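Local structure of beta-L-arabinobiosidase (Bacteroides thetaiotaomicron, 5MQR) at residues Y690-F695 against G713-E718; S719-D724 against Y762-D767; I731-Y736 against K768-D773. The protein probably hydrolyses glycosidic bonds of plant pectin side chains as a multidomain beta-L-arabinobiosidase of a gut bacterium. All coordinates share one frame; numbering follows the deposited sequence.

Contact 1: Y690-F695 against G713-E718; sequences YGMTEF and GHHIYE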
loop_
_atom_site.group_PDB
_atom_site.type_symbol
_atom_site.label_atom_id
_atom_site.label_comp_id
_atom_site.label_asym_id
_atom_site.label_seq_id
_atom_site.Cartn_x
_atom_site.Cartn_y
_atom_site.Cartn_z
ATOM N N TYR A 690 21.761 -16.666 26.935
ATOM C CA TYR A 690 20.736 -15.739 27.372
ATOM C C TYR A 690 19.688 -16.404 28.249
ATOM O O TYR A 690 19.310 -17.553 28.011
ATOM C CB TYR A 690 20.043 -15.078 26.185
ATOM C CG TYR A 690 20.907 -14.177 25.309
ATOM C CD1 TYR A 690 21.458 -12.986 25.814
ATOM C CD2 TYR A 690 21.106 -14.467 23.959
ATOM C CE1 TYR A 690 22.187 -12.127 25.001
ATOM C CE2 TYR A 690 21.868 -13.624 23.145
ATOM C CZ TYR A 690 22.401 -12.458 23.677
ATOM O OH TYR A 690 23.142 -11.621 22.884
ATOM N N GLY A 691 19.277 -15.660 29.279
ATOM C CA GLY A 691 18.163 -15.999 30.144
ATOM C C GLY A 691 17.121 -14.910 30.010
ATOM O O GLY A 691 17.423 -13.846 29.449
HETATM N N MSE A 692 15.901 -15.189 30.488
HETATM C CA MSE A 692 14.819 -14.198 30.563
HETATM C C MSE A 692 14.283 -14.099 31.973
HETATM O O MSE A 692 13.699 -15.056 32.512
HETATM C CB MSE A 692 13.690 -14.455 29.563
HETATM C CG MSE A 692 12.569 -13.437 29.702
HETATM SE SE MSE A 692 11.523 -13.310 28.035
HETATM C CE MSE A 692 12.663 -12.114 26.942
ATOM N N THR A 693 14.444 -12.910 32.554
ATOM C CA THR A 693 13.949 -12.591 33.875
ATOM C C THR A 693 12.458 -12.215 33.895
ATOM O O THR A 693 11.831 -11.975 32.841
ATOM C CB THR A 693 14.756 -11.420 34.468
ATOM O OG1 THR A 693 14.754 -10.334 33.539
ATOM C CG2 THR A 693 16.212 -11.833 34.733
ATOM N N GLU A 694 11.921 -12.188 35.118
ATOM C CA GLU A 694 10.557 -11.767 35.439
ATOM C C GLU A 694 10.619 -10.406 36.176
ATOM O O GLU A 694 10.045 -9.399 35.689
ATOM C CB GLU A 694 9.866 -12.847 36.296
ATOM C CG GLU A 694 8.459 -12.522 36.765
ATOM C CD GLU A 694 7.954 -13.419 37.892
ATOM O OE1 GLU A 694 7.669 -14.607 37.665
ATOM O OE2 GLU A 694 7.773 -12.902 39.006
ATOM N N PHE A 695 11.296 -10.409 37.340
ATOM C CA PHE A 695 11.671 -9.204 38.078
ATOM C C PHE A 695 13.068 -8.813 37.628
ATOM O O PHE A 695 13.943 -9.688 37.511
ATOM C CB PHE A 695 11.781 -9.475 39.576
ATOM C CG PHE A 695 10.469 -9.500 40.315
ATOM C CD1 PHE A 695 9.891 -8.327 40.755
ATOM C CD2 PHE A 695 9.861 -10.698 40.629
ATOM C CE1 PHE A 695 8.709 -8.337 41.482
ATOM C CE2 PHE A 695 8.678 -10.730 41.345
ATOM C CZ PHE A 695 8.102 -9.541 41.779
ATOM N N GLY A 713 5.704 -19.561 30.227
ATOM C CA GLY A 713 4.708 -19.716 29.156
ATOM C C GLY A 713 4.383 -18.399 28.439
ATOM O O GLY A 713 4.429 -18.336 27.215
ATOM N N HIS A 714 4.104 -17.351 29.225
ATOM C CA HIS A 714 3.949 -15.991 28.720
ATOM C C HIS A 714 5.216 -15.503 28.009
ATOM O O HIS A 714 5.109 -14.902 26.939
ATOM C CB HIS A 714 3.627 -14.993 29.849
ATOM C CG HIS A 714 2.251 -15.124 30.433
ATOM N ND1 HIS A 714 1.118 -15.300 29.667
ATOM C CD2 HIS A 714 1.823 -15.034 31.714
ATOM C CE1 HIS A 714 0.054 -15.328 30.450
ATOM N NE2 HIS A 714 0.453 -15.176 31.700
ATOM N N HIS A 715 6.396 -15.731 28.609
ATOM C CA HIS A 715 7.672 -15.310 27.992
ATOM C C HIS A 715 7.835 -15.862 26.581
ATOM O O HIS A 715 8.249 -15.147 25.672
ATOM C CB HIS A 715 8.899 -15.692 28.832
ATOM C CG HIS A 715 8.925 -15.047 30.183
ATOM N ND1 HIS A 715 9.713 -15.508 31.212
ATOM C CD2 HIS A 715 8.218 -14.000 30.686
ATOM C CE1 HIS A 715 9.509 -14.757 32.285
ATOM N NE2 HIS A 715 8.610 -13.830 31.988
ATOM N N ILE A 716 7.485 -17.128 26.404
ATOM C CA ILE A 716 7.628 -17.780 25.110
ATOM C C ILE A 716 6.567 -17.281 24.140
ATOM O O ILE A 716 6.872 -17.021 22.974
ATOM C CB ILE A 716 7.591 -19.311 25.240
ATOM C CG1 ILE A 716 8.794 -19.773 26.064
ATOM C CG2 ILE A 716 7.598 -19.969 23.871
ATOM C CD1 ILE A 716 8.683 -21.181 26.598
ATOM N N TYR A 717 5.328 -17.171 24.607
ATOM C CA TYR A 717 4.230 -16.694 23.740
ATOM C C TYR A 717 4.494 -15.266 23.231
ATOM O O TYR A 717 4.184 -14.948 22.081
ATOM C CB TYR A 717 2.866 -16.781 24.426
ATOM C CG TYR A 717 2.061 -18.066 24.173
ATOM C CD1 TYR A 717 2.361 -19.261 24.816
ATOM C CD2 TYR A 717 0.947 -18.055 23.316
ATOM C CE1 TYR A 717 1.600 -20.399 24.594
ATOM C CE2 TYR A 717 0.190 -19.178 23.097
ATOM C CZ TYR A 717 0.520 -20.360 23.724
ATOM O OH TYR A 717 -0.254 -21.480 23.454
ATOM N N GLU A 718 5.077 -14.413 24.074
ATOM C CA GLU A 718 5.421 -13.065 23.661
ATOM C C GLU A 718 6.663 -13.044 22.790
ATOM O O GLU A 718 6.674 -12.387 21.748
ATOM C CB GLU A 718 5.650 -12.150 24.852
ATOM C CG GLU A 718 5.698 -10.651 24.515
ATOM C CD GLU A 718 4.322 -9.989 24.508
ATOM O OE1 GLU A 718 3.306 -10.707 24.334
ATOM O OE2 GLU A 718 4.252 -8.747 24.695
HETATM O O HOH W 1 12.134 -16.982 31.382
#
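Met692 lays its flexible side chain over the imidazole of His715, and this pair is the tight part of the contact. Met692, present as selenomethionine, has CG anti to the backbone N (chi1 178°), a setting that carries CG over one ring face of His715, 4.1 Å from the centroid and 21° off the normal, in a CH-pi contact. SE lies obliquely to the same ring and comes within 3.6 Å of His715 CB. An unbranched, polarisable chain suits this place because it can follow both the ring and its stem.

Towards the far end of the ring the fit is looser. Thr693 O stands 3.7 Å from His715 CE1, and Glu694 CB only grazes the ring edge. No direct hydrogen bond joins the segments; instead a water donates to Met692 O (2.7 Å) and also bonds His715 ND1 (2.8 Å). With NE2 bonded to Asn1017 O, both ring nitrogens are held and the imidazole has little freedom to turn.

Strand 691-692 pairs antiparallel with strand 683-684, Met692 also touches Ile731 of helix 726-737, and helix 712-719 packs through Ile716 and Tyr717 on helix 754-765.

Contact 2: S719-D724 against Y762-D767; sequences SRWLRD and YMVDGD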
loop_
_atom_site.group_PDB
_atom_site.type_symbol
_atom_site.label_atom_id
_atom_site.label_comp_id
_atom_site.label_asym_id
_atom_site.label_seq_id
_atom_site.Cartn_x
_atom_site.Cartn_y
_atom_site.Cartn_z
ATOM N N SER A 719 7.704 -13.740 23.223
ATOM C CA SER A 719 9.002 -13.650 22.576
ATOM C C SER A 719 9.089 -14.404 21.260
ATOM O O SER A 719 10.051 -14.223 20.520
ATOM C CB SER A 719 10.101 -14.125 23.511
ATOM O OG SER A 719 10.082 -13.370 24.719
ATOM N N ARG A 720 8.100 -15.246 20.956
ATOM C CA ARG A 720 8.145 -16.040 19.724
ATOM C C ARG A 720 8.096 -15.170 18.467
ATOM O O ARG A 720 8.452 -15.650 17.397
ATOM C CB ARG A 720 7.050 -17.108 19.696
ATOM C CG ARG A 720 5.632 -16.559 19.566
ATOM C CD ARG A 720 4.602 -17.667 19.719
ATOM N NE ARG A 720 3.248 -17.124 19.889
ATOM C CZ ARG A 720 2.115 -17.760 19.571
ATOM N NH1 ARG A 720 2.145 -18.966 19.016
ATOM N NH2 ARG A 720 0.934 -17.166 19.779
ATOM N N TRP A 721 7.678 -13.903 18.610
ATOM C CA TRP A 721 7.575 -12.951 17.499
ATOM C C TRP A 721 8.849 -12.194 17.174
ATOM O O TRP A 721 8.908 -11.500 16.155
ATOM C CB TRP A 721 6.420 -11.959 17.747
ATOM C CG TRP A 721 5.133 -12.668 17.914
ATOM C CD1 TRP A 721 4.488 -12.912 19.090
ATOM C CD2 TRP A 721 4.353 -13.300 16.891
ATOM N NE1 TRP A 721 3.345 -13.622 18.862
ATOM C CE2 TRP A 721 3.242 -13.887 17.521
ATOM C CE3 TRP A 721 4.484 -13.427 15.501
ATOM C CZ2 TRP A 721 2.271 -14.588 16.822
ATOM C CZ3 TRP A 721 3.516 -14.126 14.803
ATOM C CH2 TRP A 721 2.411 -14.699 15.471
ATOM N N LEU A 722 9.860 -12.314 18.032
ATOM C CA LEU A 722 11.144 -11.674 17.809
ATOM C C LEU A 722 11.838 -12.368 16.650
ATOM O O LEU A 722 11.930 -13.592 16.614
ATOM C CB LEU A 722 12.026 -11.740 19.054
ATOM C CG LEU A 722 11.506 -11.099 20.332
ATOM C CD1 LEU A 722 12.505 -11.364 21.438
ATOM C CD2 LEU A 722 11.223 -9.614 20.165
ATOM N N ARG A 723 12.367 -11.577 15.726
ATOM C CA ARG A 723 12.832 -12.096 14.443
ATOM C C ARG A 723 14.155 -12.841 14.561
ATOM O O ARG A 723 14.358 -13.816 13.863
ATOM C CB ARG A 723 12.946 -10.960 13.415
ATOM C CG ARG A 723 11.601 -10.338 12.994
ATOM C CD ARG A 723 11.808 -9.193 11.999
ATOM N NE ARG A 723 12.443 -9.749 10.806
ATOM C CZ ARG A 723 11.802 -10.237 9.748
ATOM N NH1 ARG A 723 10.468 -10.196 9.666
ATOM N NH2 ARG A 723 12.505 -10.778 8.764
ATOM N N ASP A 724 15.070 -12.372 15.417
ATOM C CA ASP A 724 16.344 -13.059 15.594
ATOM C C ASP A 724 16.117 -14.231 16.568
ATOM O O ASP A 724 15.806 -14.013 17.735
ATOM C CB ASP A 724 17.427 -12.106 16.090
ATOM C CG ASP A 724 18.820 -12.724 16.088
ATOM O OD1 ASP A 724 18.981 -13.953 16.032
ATOM O OD2 ASP A 724 19.787 -11.947 16.174
ATOM N N TYR A 762 6.994 -22.988 17.734
ATOM C CA TYR A 762 7.119 -23.680 16.456
ATOM C C TYR A 762 6.058 -23.262 15.427
ATOM O O TYR A 762 6.381 -23.064 14.264
ATOM C CB TYR A 762 7.148 -25.214 16.639
ATOM C CG TYR A 762 7.049 -25.953 15.335
ATOM C CD1 TYR A 762 8.128 -25.984 14.455
ATOM C CD2 TYR A 762 5.850 -26.586 14.947
ATOM C CE1 TYR A 762 8.029 -26.631 13.213
ATOM C CE2 TYR A 762 5.743 -27.241 13.729
ATOM C CZ TYR A 762 6.841 -27.260 12.868
ATOM O OH TYR A 762 6.754 -27.908 11.680
HETATM N N MSE A 763 4.823 -23.094 15.856
HETATM C CA MSE A 763 3.745 -22.631 14.976
HETATM C C MSE A 763 3.941 -21.235 14.409
HETATM O O MSE A 763 3.328 -20.891 13.406
HETATM C CB MSE A 763 2.399 -22.677 15.699
HETATM C CG MSE A 763 1.867 -24.110 15.810
HETATM SE SE MSE A 763 0.319 -24.174 17.075
HETATM C CE MSE A 763 -1.026 -24.527 15.714
ATOM N N VAL A 764 4.735 -20.405 15.071
ATOM C CA VAL A 764 5.169 -19.138 14.507
ATOM C C VAL A 764 6.413 -19.315 13.642
ATOM O O VAL A 764 6.400 -18.914 12.481
ATOM C CB VAL A 764 5.412 -18.070 15.584
ATOM C CG1 VAL A 764 6.107 -16.835 15.021
ATOM C CG2 VAL A 764 4.087 -17.681 16.209
ATOM N N ASP A 765 7.492 -19.872 14.178
ATOM C CA ASP A 765 8.762 -19.818 13.434
ATOM C C ASP A 765 9.040 -20.965 12.445
ATOM O O ASP A 765 9.908 -20.844 11.628
ATOM C CB ASP A 765 9.972 -19.550 14.368
ATOM C CG ASP A 765 10.352 -20.744 15.246
ATOM O OD1 ASP A 765 9.956 -21.897 14.962
ATOM O OD2 ASP A 765 11.073 -20.514 16.249
ATOM N N GLY A 766 8.320 -22.065 12.541
ATOM C CA GLY A 766 8.517 -23.205 11.656
ATOM C C GLY A 766 9.829 -23.957 11.796
ATOM O O GLY A 766 10.111 -24.806 10.964
ATOM N N ASP A 767 10.627 -23.675 12.827
ATOM C CA ASP A 767 11.938 -24.324 12.989
ATOM C C ASP A 767 11.776 -25.747 13.604
ATOM O O ASP A 767 11.734 -25.934 14.834
ATOM C CB ASP A 767 12.881 -23.422 13.812
ATOM C CG ASP A 767 14.304 -24.012 13.992
ATOM O OD1 ASP A 767 14.580 -25.189 13.648
ATOM O OD2 ASP A 767 15.158 -23.279 14.538
HETATM O O HOH W 2 10.170 -17.767 17.513
#
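The type I beta turn from Ser719 to Leu722, which starts on the last residue of helix 712-719, brings Arg720 and Trp721 against Val764 in the last turn of helix 754-765. Val764 uses both branches. CG2 lies over the six-membered ring of Trp721, 3.7 Å from its centroid and 22° off the normal, a CH-pi contact, and it also meets Arg720 CD at 3.5 Å. Further along the same arginine, Val764 CG2 reaches over a guanidinium face, 3.6 Å from Arg720 NH1. The other methyl, CG1, lies between Arg720 O, 3.5 Å away, and the CZ3 corner of the Trp721 ring. A short branched residue suits this site, since one methyl fits between indole and arginine chain, the other between indole and backbone.

Arg720 has CG between the backbone N and the carbonyl carbon (chi1 69°), and its extended chain runs across the valine at about a right angle. The guanidinium is buried but well supplied: NH2 makes a salt bridge to Asp1023, NH1 bonds Ala760 O and NE bonds Tyr717 O. Asp1023 also takes the N-H of Trp721 NE1, tying the two flat groups together.

A water links Arg720 O, at 2.7 Å, with Asp765 OD2, at a longer 3.2 Å. Asp765 OD1 accepts from Asp767 N (2.9 Å), which approaches 44° out of the carboxylate plane. This is an Asx turn; with Gly766 at positive phi and Asp767 as N-cap of helix 768-788, it forms a tight helix-to-helix connection, consistent with the helical hairpins of a six-hairpin glycosidase.

Contact 3: I731-Y736 against K768-D773; sequences IIHTWY and KDFMLD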
loop_
_atom_site.group_PDB
_atom_site.type_symbol
_atom_site.label_atom_id
_atom_site.label_comp_id
_atom_site.label_asym_id
_atom_site.label_seq_id
_atom_site.Cartn_x
_atom_site.Cartn_y
_atom_site.Cartn_z
ATOM N N ILE A 731 17.208 -18.678 25.758
ATOM C CA ILE A 731 16.321 -18.546 26.918
ATOM C C ILE A 731 15.706 -19.875 27.310
ATOM O O ILE A 731 15.709 -20.226 28.483
ATOM C CB ILE A 731 15.202 -17.505 26.681
ATOM C CG1 ILE A 731 15.780 -16.088 26.746
ATOM C CG2 ILE A 731 14.084 -17.627 27.708
ATOM C CD1 ILE A 731 14.951 -15.070 25.970
ATOM N N ILE A 732 15.157 -20.576 26.331
ATOM C CA ILE A 732 14.612 -21.909 26.523
ATOM C C ILE A 732 15.718 -22.901 26.908
ATOM O O ILE A 732 15.574 -23.612 27.912
ATOM C CB ILE A 732 13.822 -22.379 25.271
ATOM C CG1 ILE A 732 12.544 -21.547 25.152
ATOM C CG2 ILE A 732 13.469 -23.870 25.333
ATOM C CD1 ILE A 732 11.871 -21.669 23.815
ATOM N N HIS A 733 16.813 -22.951 26.153
ATOM C CA HIS A 733 17.877 -23.910 26.489
ATOM C C HIS A 733 18.450 -23.649 27.882
ATOM O O HIS A 733 18.775 -24.580 28.586
ATOM C CB HIS A 733 18.977 -23.956 25.425
ATOM C CG HIS A 733 18.545 -24.605 24.139
ATOM N ND1 HIS A 733 19.247 -24.461 22.956
ATOM C CD2 HIS A 733 17.464 -25.368 23.842
ATOM C CE1 HIS A 733 18.621 -25.114 21.991
ATOM N NE2 HIS A 733 17.542 -25.677 22.505
ATOM N N THR A 734 18.508 -22.388 28.295
ATOM C CA THR A 734 18.974 -22.032 29.631
ATOM C C THR A 734 18.089 -22.662 30.732
ATOM O O THR A 734 18.613 -23.222 31.693
ATOM C CB THR A 734 19.028 -20.505 29.772
ATOM O OG1 THR A 734 20.072 -19.989 28.935
ATOM C CG2 THR A 734 19.264 -20.089 31.203
ATOM N N TRP A 735 16.762 -22.577 30.573
ATOM C CA TRP A 735 15.834 -23.221 31.506
ATOM C C TRP A 735 16.027 -24.729 31.557
ATOM O O TRP A 735 16.018 -25.295 32.653
ATOM C CB TRP A 735 14.354 -22.905 31.202
ATOM C CG TRP A 735 13.879 -21.636 31.774
ATOM C CD1 TRP A 735 13.509 -20.521 31.087
ATOM C CD2 TRP A 735 13.732 -21.322 33.161
ATOM N NE1 TRP A 735 13.134 -19.532 31.956
ATOM C CE2 TRP A 735 13.278 -19.992 33.241
ATOM C CE3 TRP A 735 13.938 -22.032 34.340
ATOM C CZ2 TRP A 735 13.011 -19.366 34.461
ATOM C CZ3 TRP A 735 13.687 -21.405 35.550
ATOM C CH2 TRP A 735 13.210 -20.096 35.597
ATOM N N TYR A 736 16.205 -25.370 30.403
ATOM C CA TYR A 736 16.174 -26.850 30.345
ATOM C C TYR A 736 17.542 -27.530 30.425
ATOM O O TYR A 736 17.624 -28.711 30.773
ATOM C CB TYR A 736 15.408 -27.331 29.112
ATOM C CG TYR A 736 13.923 -27.090 29.236
ATOM C CD1 TYR A 736 13.350 -25.894 28.813
ATOM C CD2 TYR A 736 13.083 -28.056 29.792
ATOM C CE1 TYR A 736 11.981 -25.663 28.939
ATOM C CE2 TYR A 736 11.719 -27.832 29.927
ATOM C CZ TYR A 736 11.168 -26.640 29.488
ATOM O OH TYR A 736 9.828 -26.414 29.614
ATOM N N LYS A 768 11.710 -26.733 12.716
ATOM C CA LYS A 768 11.463 -28.132 13.080
ATOM C C LYS A 768 12.577 -28.678 13.962
ATOM O O LYS A 768 12.304 -29.289 14.973
ATOM C CB LYS A 768 11.299 -28.997 11.816
ATOM C CG LYS A 768 10.155 -30.012 11.825
ATOM C CD LYS A 768 9.458 -30.068 10.450
ATOM C CE LYS A 768 8.218 -30.958 10.470
ATOM N NZ LYS A 768 8.569 -32.377 10.798
ATOM N N ASP A 769 13.830 -28.420 13.613
ATOM C CA ASP A 769 14.954 -29.004 14.365
ATOM C C ASP A 769 15.063 -28.522 15.816
ATOM O O ASP A 769 15.451 -29.311 16.672
ATOM C CB ASP A 769 16.293 -28.769 13.662
ATOM C CG ASP A 769 16.372 -29.443 12.302
ATOM O OD1 ASP A 769 15.786 -30.535 12.092
ATOM O OD2 ASP A 769 17.032 -28.854 11.433
ATOM N N PHE A 770 14.759 -27.250 16.078
ATOM C CA PHE A 770 14.732 -26.759 17.449
ATOM C C PHE A 770 13.664 -27.505 18.293
ATOM O O PHE A 770 13.969 -27.989 19.398
ATOM C CB PHE A 770 14.488 -25.239 17.505
ATOM C CG PHE A 770 14.418 -24.708 18.905
ATOM C CD1 PHE A 770 13.218 -24.750 19.626
ATOM C CD2 PHE A 770 15.566 -24.234 19.535
ATOM C CE1 PHE A 770 13.169 -24.305 20.942
ATOM C CE2 PHE A 770 15.512 -23.773 20.838
ATOM C CZ PHE A 770 14.312 -23.813 21.542
HETATM N N MSE A 771 12.435 -27.568 17.764
HETATM C CA MSE A 771 11.300 -28.233 18.404
HETATM C C MSE A 771 11.599 -29.706 18.595
HETATM O O MSE A 771 11.458 -30.193 19.695
HETATM C CB MSE A 771 10.022 -27.984 17.601
HETATM C CG MSE A 771 8.726 -28.595 18.156
HETATM SE SE MSE A 771 8.587 -30.464 17.516
HETATM C CE MSE A 771 8.269 -30.094 15.599
ATOM N N LEU A 772 12.029 -30.423 17.558
ATOM C CA LEU A 772 12.306 -31.874 17.663
ATOM C C LEU A 772 13.365 -32.170 18.725
ATOM O O LEU A 772 13.217 -33.120 19.523
ATOM C CB LEU A 772 12.729 -32.475 16.317
ATOM C CG LEU A 772 11.676 -32.501 15.181
ATOM C CD1 LEU A 772 12.265 -32.935 13.839
ATOM C CD2 LEU A 772 10.512 -33.410 15.535
ATOM N N ASP A 773 14.402 -31.329 18.765
ATOM C CA ASP A 773 15.482 -31.457 19.754
ATOM C C ASP A 773 15.059 -31.181 21.217
ATOM O O ASP A 773 15.727 -31.636 22.126
ATOM C CB ASP A 773 16.670 -30.562 19.347
ATOM C CG ASP A 773 17.812 -30.598 20.348
ATOM O OD1 ASP A 773 18.598 -31.575 20.358
ATOM O OD2 ASP A 773 17.891 -29.638 21.147
HETATM O O HOH W 3 16.391 -27.505 20.844
#
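Phe770 reaches out from helix 768-788 to meet His733 and Ile732 of helix 726-737. Its CE2 comes within 3.2 Å of His733 NE2, a close approach, although the rings overlap little: their planes are nearly parallel, at 20°, but slid apart, with centroids 4.9 Å from each other. Ile732 meets the end of the same ring, CG2 lying near the ring plane 3.9 Å from Phe770 CZ. Thus one aromatic ring serves a polar and an apolar neighbour, the histidine on the more open side and the isoleucine in the interior.

The ring gets there because Phe770 CG is anti to the backbone N (chi1 178°), directing it toward helix 726-737. The helix segments run nearly parallel, at 12°, with axes 12.5 Å apart, so a long, flat side chain is needed to span the distance.

A water completes the inner shell. It lies in the plane of the His733 ring, 2.7 Å from NE2, and donates to Phe770 O (2.9 Å) and Asp773 OD2 (2.6 Å), two groups one helical turn apart. Further out, Arg737 makes a salt bridge to Asp773 OD2, Asp767 OD1 caps Phe770 N, and Arg761 forms a cation-pi pair with the Phe770 ring. With an alanine here in place of Phe770, Ile732 and the His733 ring would probably lose their packing partner and Arg761 its cation-pi mate.

His733 NE2 and Asp773 OD2 are 4.2 Å apart and are bridged by the same water. The carboxylate could make a protonated His733 somewhat more favourable, though its salt bridge with Arg737 would probably blunt that effect.

In the fold
Contacts 1 and 2 have centres about 14 Å apart, as do contacts 1 and 3, while those of contacts 2 and 3 are about 12 Å apart. Contact 1 closes before the others open, whereas contacts 2 and 3 alternate along the chain. Contact 1 uses helix 712-719, contact 2 the turn at its end and helix 754-765, and contact 3 the adjacent helices 726-737 and 768-788. Direct touches join them: Tyr690 with Thr734 by a probable hydrogen bond, Met692 with Ser719 and Ile731, and Tyr762 with Lys768 and Met771. The four consecutive helices are thus packed on one another, consistent with the helical hairpins of a six-hairpin glycosidase, with strand 691-692 against helix 726-737.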